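Local coordinates for uncharacterized protein (Novosphingobium aromaticivorans, PDB 2RFR) that is of unknown function but has the cystatin-like fold of the NTF2 superfamily, to which its SnoaL-like domain belongs, at residues T128-G131 with W132-V135. Sequence-based numbering, arbitrary orientation.
Sequences TPAG and WRAV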
# COMPACT_ATOMS: atom_id res chain seq x y z
N THR A 128 -0.12 14.85 -19.13
CA THR A 128 0.36 14.98 -20.50
C THR A 128 -0.75 14.51 -21.39
O THR A 128 -1.70 13.90 -20.94
CB THR A 128 1.60 14.09 -20.76
OG1 THR A 128 1.23 12.72 -20.98
CG2 THR A 128 2.65 14.21 -19.62
N PRO A 129 -0.61 14.75 -22.71
CA PRO A 129 -1.65 14.23 -23.61
C PRO A 129 -1.83 12.73 -23.59
O PRO A 129 -2.92 12.25 -23.94
CB PRO A 129 -1.18 14.74 -24.99
CG PRO A 129 -0.40 15.96 -24.70
CD PRO A 129 0.34 15.64 -23.39
N ALA A 130 -0.82 11.98 -23.15
CA ALA A 130 -0.88 10.53 -23.08
C ALA A 130 -1.18 10.04 -21.64
O ALA A 130 -1.09 8.83 -21.38
CB ALA A 130 0.42 9.96 -23.50
N GLY A 131 -1.52 10.95 -20.74
CA GLY A 131 -1.82 10.59 -19.35
C GLY A 131 -0.85 11.20 -18.37
O GLY A 131 0.10 11.89 -18.71
N TRP A 132 -1.09 10.94 -17.10
CA TRP A 132 -0.20 11.41 -16.07
C TRP A 132 1.17 10.74 -16.21
O TRP A 132 1.26 9.55 -16.48
CB TRP A 132 -0.80 11.12 -14.70
CG TRP A 132 -1.92 12.03 -14.36
CD1 TRP A 132 -3.28 11.82 -14.57
CD2 TRP A 132 -1.82 13.31 -13.73
NE1 TRP A 132 -3.99 12.89 -14.12
CE2 TRP A 132 -3.14 13.81 -13.58
CE3 TRP A 132 -0.77 14.08 -13.27
CZ2 TRP A 132 -3.39 15.03 -12.99
CZ3 TRP A 132 -1.01 15.30 -12.67
CH2 TRP A 132 -2.32 15.78 -12.56
N ARG A 133 2.21 11.53 -15.98
CA ARG A 133 3.59 11.04 -15.96
C ARG A 133 4.36 11.72 -14.83
O ARG A 133 4.05 12.84 -14.43
CB ARG A 133 4.30 11.36 -17.29
CG ARG A 133 3.76 10.68 -18.51
CD ARG A 133 4.01 9.19 -18.55
NE ARG A 133 3.51 8.56 -19.76
CZ ARG A 133 2.29 8.12 -19.94
NH1 ARG A 133 1.34 8.30 -19.05
NH2 ARG A 133 1.97 7.53 -21.08
N ALA A 134 5.36 11.02 -14.30
CA ALA A 134 6.23 11.59 -13.32
C ALA A 134 7.13 12.67 -13.92
O ALA A 134 7.61 12.55 -15.05
CB ALA A 134 7.11 10.47 -12.67
N VAL A 135 7.38 13.71 -13.15
CA VAL A 135 8.31 14.78 -13.53
C VAL A 135 9.59 14.65 -12.76
O VAL A 135 10.66 14.52 -13.34
CB VAL A 135 7.66 16.15 -13.34
CG1 VAL A 135 8.69 17.29 -13.60
CG2 VAL A 135 6.43 16.28 -14.24
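Arg133 folds back over the beta turn Thr128-Gly131 in a local surface contact, where strand 112-128 turns into its antiparallel neighbour 131-141. The chain of Arg133 bends at chi2 (-70°), which carries the guanidinium back along the hairpin: Arg133 NH1 donates to Trp132 O (2.9 Å), the acceptor lying in the guanidinium plane although the donor sits above the carbonyl plane, and Arg133 NH2 makes a weak bond to Ala130 O (3.3 Å). Thr128 CG2 packs on Arg133 CG (3.9 Å), the two side chains crossing at about a right angle. An alanine in place of Arg133 would probably leave Trp132 O and Ala130 O without these donors and take away the CG that packs against the methyl of Thr128. With chi1 at 79°, Thr128 OG1 faces into the turn, accepting from Ala130 N (3.1 Å) and donating to a lone pair of Gly131 O (2.7 Å), which also receives Thr128 N. Pro129 suits the turn's second position, and Gly131 has a positive phi of 117° at which a CB would clash. Trp132 instead turns its indole to helix 5-33, where its NE1 hydrogen-bonds to Asp17. The whole is a tight hairpin closed by a type I turn with an ST turn inside it, linking two strands of the cystatin-like sheet.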